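Local coordinates for protein beta-glucoside phosphorylase BglX (Unidentified, PDB 5VQE) that probably transfers glucosyl units from beta-glucosides to phosphate as a family GH3 phosphorylase, and holds 2-deoxy-2-fluoroglucose in its TIM-barrel domain, at residues 433-438 against 537-541; 403-407 against 543-547. Numbering follows the deposited sequence.

Contact 1. Residues 433-438 against 537-541; sequences LFKGLL and VRMMI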
loop_
_atom_site.group_PDB
_atom_site.type_symbol
_atom_site.label_atom_id
_atom_site.label_comp_id
_atom_site.label_asym_id
_atom_site.label_seq_id
_atom_site.Cartn_x
_atom_site.Cartn_y
_atom_site.Cartn_z
ATOM N N LEU A 433 9.524 -16.932 16.356
ATOM C CA LEU A 433 10.407 -17.651 15.444
ATOM C C LEU A 433 11.846 -17.198 15.625
ATOM O O LEU A 433 12.756 -18.024 15.787
ATOM C CB LEU A 433 9.953 -17.442 13.996
ATOM C CG LEU A 433 10.869 -18.080 12.942
ATOM C CD1 LEU A 433 10.885 -19.606 13.087
ATOM C CD2 LEU A 433 10.463 -17.663 11.535
ATOM N N PHE A 434 12.071 -15.881 15.596
ATOM C CA PHE A 434 13.411 -15.336 15.778
ATOM C C PHE A 434 14.020 -15.828 17.086
ATOM O O PHE A 434 15.184 -16.247 17.124
ATOM C CB PHE A 434 13.350 -13.801 15.736
ATOM C CG PHE A 434 14.689 -13.125 15.857
ATOM C CD1 PHE A 434 15.575 -13.112 14.793
ATOM C CD2 PHE A 434 15.045 -12.466 17.024
ATOM C CE1 PHE A 434 16.793 -12.479 14.891
ATOM C CE2 PHE A 434 16.261 -11.841 17.134
ATOM C CZ PHE A 434 17.145 -11.841 16.062
ATOM N N LYS A 435 13.241 -15.801 18.170
ATOM C CA LYS A 435 13.734 -16.308 19.447
ATOM C C LYS A 435 14.162 -17.766 19.316
ATOM O O LYS A 435 15.267 -18.142 19.722
ATOM C CB LYS A 435 12.660 -16.154 20.526
ATOM C CG LYS A 435 13.100 -16.573 21.937
ATOM C CD LYS A 435 12.050 -16.192 22.968
ATOM C CE LYS A 435 12.513 -16.449 24.399
ATOM N NZ LYS A 435 12.624 -17.907 24.710
ATOM N N GLY A 436 13.299 -18.598 18.733
ATOM C CA GLY A 436 13.632 -20.009 18.578
ATOM C C GLY A 436 14.876 -20.240 17.742
ATOM O O GLY A 436 15.677 -21.129 18.040
ATOM N N LEU A 437 15.050 -19.459 16.672
ATOM C CA LEU A 437 16.208 -19.654 15.810
ATOM C C LEU A 437 17.500 -19.240 16.499
ATOM O O LEU A 437 18.544 -19.845 16.248
ATOM C CB LEU A 437 16.030 -18.890 14.493
ATOM C CG LEU A 437 14.897 -19.377 13.583
ATOM C CD1 LEU A 437 14.841 -18.529 12.316
ATOM C CD2 LEU A 437 15.045 -20.856 13.222
ATOM N N LEU A 438 17.460 -18.227 17.372
ATOM C CA LEU A 438 18.640 -17.899 18.164
ATOM C C LEU A 438 18.990 -19.045 19.098
ATOM O O LEU A 438 20.164 -19.400 19.253
ATOM C CB LEU A 438 18.408 -16.620 18.975
ATOM C CG LEU A 438 18.435 -15.289 18.225
ATOM C CD1 LEU A 438 18.050 -14.157 19.170
ATOM C CD2 LEU A 438 19.797 -15.035 17.633
ATOM N N VAL A 537 13.030 -12.944 8.767
ATOM C CA VAL A 537 13.559 -13.389 10.054
ATOM C C VAL A 537 14.653 -14.429 9.844
ATOM O O VAL A 537 15.719 -14.368 10.466
ATOM C CB VAL A 537 12.424 -13.934 10.940
ATOM C CG1 VAL A 537 12.980 -14.731 12.128
ATOM C CG2 VAL A 537 11.531 -12.793 11.448
ATOM N N ARG A 538 14.405 -15.404 8.969
ATOM C CA ARG A 538 15.407 -16.440 8.725
ATOM C C ARG A 538 16.671 -15.849 8.117
ATOM O O ARG A 538 17.782 -16.251 8.475
ATOM C CB ARG A 538 14.835 -17.539 7.825
ATOM C CG ARG A 538 13.700 -18.306 8.461
ATOM C CD ARG A 538 13.267 -19.510 7.643
ATOM N NE ARG A 538 12.193 -20.239 8.318
ATOM C CZ ARG A 538 12.375 -21.169 9.256
ATOM N NH1 ARG A 538 13.595 -21.514 9.643
ATOM N NH2 ARG A 538 11.326 -21.756 9.817
ATOM N N MET A 539 16.533 -14.891 7.203
ATOM C CA MET A 539 17.725 -14.299 6.600
ATOM C C MET A 539 18.451 -13.384 7.580
ATOM O O MET A 539 19.680 -13.261 7.519
ATOM C CB MET A 539 17.356 -13.543 5.322
ATOM C CG MET A 539 17.010 -14.436 4.143
ATOM S SD MET A 539 18.275 -15.703 3.825
ATOM C CE MET A 539 19.726 -14.703 3.665
ATOM N N MET A 540 17.722 -12.742 8.490
ATOM C CA MET A 540 18.378 -11.981 9.546
ATOM C C MET A 540 19.302 -12.879 10.359
ATOM O O MET A 540 20.448 -12.520 10.644
ATOM C CB MET A 540 17.325 -11.341 10.449
ATOM C CG MET A 540 17.897 -10.508 11.585
ATOM S SD MET A 540 18.755 -9.033 11.019
ATOM C CE MET A 540 17.359 -7.997 10.605
ATOM N N ILE A 541 18.804 -14.051 10.759
ATOM C CA ILE A 541 19.617 -15.007 11.503
ATOM C C ILE A 541 20.883 -15.339 10.729
ATOM O O ILE A 541 21.990 -15.299 11.275
ATOM C CB ILE A 541 18.795 -16.270 11.818
ATOM C CG1 ILE A 541 17.812 -15.995 12.958
ATOM C CG2 ILE A 541 19.701 -17.465 12.150
ATOM C CD1 ILE A 541 18.464 -15.766 14.328
#
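Two helices running roughly the same way pack here through apolar side chains. The axes of segments 433-438 and 537-541 approach to 9.8 Å and cross at -31°. No hydrogen bond links the two segments, and together they bury 418 Å².

The apolar packing centres on Val-537 and Ile-541, one turn apart on the same helix face. Val-537 lies close against the other backbone: its CG1 is 3.7 Å from Phe-434 CA, and these two residues have the nearest CA atoms at 6.0 Å. The same CG1 touches Leu-433 CD2 at 3.9 Å and Leu-437 CD1 at 4.2 Å, so one small methyl fits among three side chains. Ile-541 fills the next turn. Its CG1 meets Leu-437 CB at 3.7 Å, and its CD1 meets Leu-438 CD2 at 3.6 Å.

The aromatic contacts belong to Phe-434. Its CE1 lies 3.7 Å from Ile-541 CD1 and 4.0 Å from Met-540 CG, while Val-537 CG1 sits at the ring edge.

The one polar side chain in the interface is Arg-538, at its more open margin. Leu-433 CD1 lies over one face of the guanidinium, 3.9 Å from Arg-538 NH2, and Leu-437 CD2 is 3.9 Å from Arg-538 NH1. The charge itself pairs with Glu-534 on the same helix.

Beneath the pair lies the mixed sheet of the C-terminal part of the chain. Phe-434 and Leu-438 rest on Ile-471, Val-537 on Tyr-473, and Phe-434 and Met-540 on Leu-509. The contact thus joins helices 429-441 and 534-544 over strands 469-475 and 506-510, as in the helix layer of an alpha/beta sandwich.

Contact 2. Residues 403-407 against 543-547; sequences LPLSP and KLMGR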
loop_
_atom_site.group_PDB
_atom_site.type_symbol
_atom_site.label_atom_id
_atom_site.label_comp_id
_atom_site.label_asym_id
_atom_site.label_seq_id
_atom_site.Cartn_x
_atom_site.Cartn_y
_atom_site.Cartn_z
ATOM N N LEU A 403 29.554 -8.125 15.643
ATOM C CA LEU A 403 29.164 -9.044 14.590
ATOM C C LEU A 403 30.391 -9.747 14.012
ATOM O O LEU A 403 31.473 -9.157 13.945
ATOM C CB LEU A 403 28.430 -8.292 13.482
ATOM C CG LEU A 403 27.200 -7.507 13.950
ATOM C CD1 LEU A 403 26.514 -6.800 12.788
ATOM C CD2 LEU A 403 26.208 -8.412 14.682
ATOM N N PRO A 404 30.267 -11.020 13.601
ATOM C CA PRO A 404 29.051 -11.828 13.725
ATOM C C PRO A 404 28.801 -12.304 15.155
ATOM O O PRO A 404 29.753 -12.501 15.915
ATOM C CB PRO A 404 29.327 -13.016 12.802
ATOM C CG PRO A 404 30.799 -13.149 12.798
ATOM C CD PRO A 404 31.346 -11.762 12.920
ATOM N N LEU A 405 27.533 -12.488 15.506
ATOM C CA LEU A 405 27.187 -12.994 16.827
ATOM C C LEU A 405 27.662 -14.433 16.991
ATOM O O LEU A 405 27.724 -15.208 16.029
ATOM C CB LEU A 405 25.680 -12.917 17.051
ATOM C CG LEU A 405 25.066 -11.523 16.939
ATOM C CD1 LEU A 405 23.569 -11.608 17.165
ATOM C CD2 LEU A 405 25.700 -10.565 17.944
ATOM N N SER A 406 28.001 -14.782 18.236
ATOM C CA SER A 406 28.441 -16.111 18.589
ATOM C C SER A 406 28.092 -16.399 20.042
ATOM O O SER A 406 28.369 -15.551 20.906
ATOM C CB SER A 406 29.946 -16.270 18.392
ATOM O OG SER A 406 30.397 -17.447 19.033
ATOM N N PRO A 407 27.515 -17.566 20.350
ATOM C CA PRO A 407 27.316 -17.923 21.765
ATOM C C PRO A 407 28.597 -17.880 22.579
ATOM O O PRO A 407 28.536 -17.714 23.804
ATOM C CB PRO A 407 26.746 -19.344 21.692
ATOM C CG PRO A 407 26.151 -19.458 20.343
ATOM C CD PRO A 407 26.976 -18.598 19.445
ATOM N N LYS A 543 22.489 -13.656 8.605
ATOM C CA LYS A 543 23.426 -12.549 8.491
ATOM C C LYS A 543 24.038 -12.191 9.840
ATOM O O LYS A 543 25.220 -11.839 9.917
ATOM C CB LYS A 543 22.716 -11.353 7.863
ATOM C CG LYS A 543 22.380 -11.581 6.392
ATOM C CD LYS A 543 21.318 -10.611 5.887
ATOM C CE LYS A 543 20.775 -11.034 4.531
ATOM N NZ LYS A 543 21.855 -11.208 3.518
ATOM N N LEU A 544 23.254 -12.273 10.914
ATOM C CA LEU A 544 23.808 -12.024 12.240
ATOM C C LEU A 544 24.886 -13.044 12.582
ATOM O O LEU A 544 25.897 -12.702 13.201
ATOM C CB LEU A 544 22.702 -12.055 13.286
ATOM C CG LEU A 544 21.688 -10.917 13.204
ATOM C CD1 LEU A 544 20.554 -11.155 14.189
ATOM C CD2 LEU A 544 22.342 -9.580 13.451
ATOM N N MET A 545 24.689 -14.298 12.178
ATOM C CA MET A 545 25.662 -15.356 12.419
ATOM C C MET A 545 26.825 -15.329 11.435
ATOM O O MET A 545 27.754 -16.129 11.582
ATOM C CB MET A 545 24.970 -16.718 12.364
ATOM C CG MET A 545 23.823 -16.884 13.347
ATOM S SD MET A 545 24.286 -16.469 15.046
ATOM C CE MET A 545 25.508 -17.738 15.383
ATOM N N GLY A 546 26.809 -14.430 10.453
ATOM C CA GLY A 546 27.926 -14.292 9.542
ATOM C C GLY A 546 27.962 -15.303 8.418
ATOM O O GLY A 546 28.978 -15.392 7.721
ATOM N N ARG A 547 26.895 -16.074 8.225
ATOM C CA ARG A 547 26.794 -16.995 7.104
ATOM C C ARG A 547 26.260 -16.334 5.839
ATOM O O ARG A 547 26.257 -16.968 4.779
ATOM C CB ARG A 547 25.890 -18.173 7.474
ATOM C CG ARG A 547 26.364 -18.964 8.687
ATOM C CD ARG A 547 25.548 -20.233 8.859
ATOM N NE ARG A 547 24.179 -19.990 9.302
ATOM C CZ ARG A 547 23.770 -20.031 10.569
ATOM N NH1 ARG A 547 24.625 -20.297 11.554
ATOM N NH2 ARG A 547 22.495 -19.803 10.854
HETATM O O HOH W 1 28.819 -16.774 14.322
#
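Leu-403 begins the contact, in an extended segment that passes the C-terminal end of a helix. Its CD2 reaches Leu-544 CD2 at 4.2 Å, a loose apolar touch.

Pro-404 follows a cis peptide bond and comes close to the opposite backbone. Its CA is 3.3 Å from Leu-544 O, and its CB is 3.7 Å from both Met-545 C and Gly-546 N. Its CA lies 5.0 Å from Gly-546 CA. Gly-546 closes the helix in a Schellman motif, with a phi of 81° that favours glycine. A CB there would also clash with Pro-404 CB.

Leu-405 makes the one direct hydrogen bond between the segments. Its N donates to Leu-544 O at 2.8 Å, so a carbonyl of the last helical residue finds a partner in the loop. Its CD1 packs on Leu-544 CB at 4.0 Å. Water 1 adds a second polar link, donating to Leu-405 O at 2.6 Å and to Met-545 O at 3.0 Å. The Met-545 side chain bends back although its CA-to-CB bond points away. Its CE comes within 3.4 Å of Leu-405 O.

Pro-407 ends the segment with its CD 4.4 Å from Met-545 CE.

The 403-407 loop, between strands 393-397 and 412-419, is thereby joined to the end of helix 534-544. Leu-405 and Leu-544 both rest on Leu-507 of strand 506-510. Phe-443 touches Leu-405 and Pro-407, while helix 429-441 meets Leu-544 through Phe-434 and Met-545 through Glu-441.

Contacts 1 and 2 share helix 534-544 and follow each other along it, with their centres about 12 Å apart. Contact 1 uses the body of the helix, contact 2 its C-terminal end. They meet directly: Phe-434 CZ packs 3.9 Å from Leu-544 CD1, and Ile-541 CG2 lies 3.9 Å from Arg-547 NH2. Both segments of contact 1 fall between the two segments of contact 2 in sequence. The centres of contacts 1 and 2 lie about 26 and 33 Å from the centre of the chain, on the same side. None of their residues belongs to the 2-deoxy-2-fluoroglucose pocket, whose residues, such as Asp-288, fall in the N-terminal TIM-barrel family region.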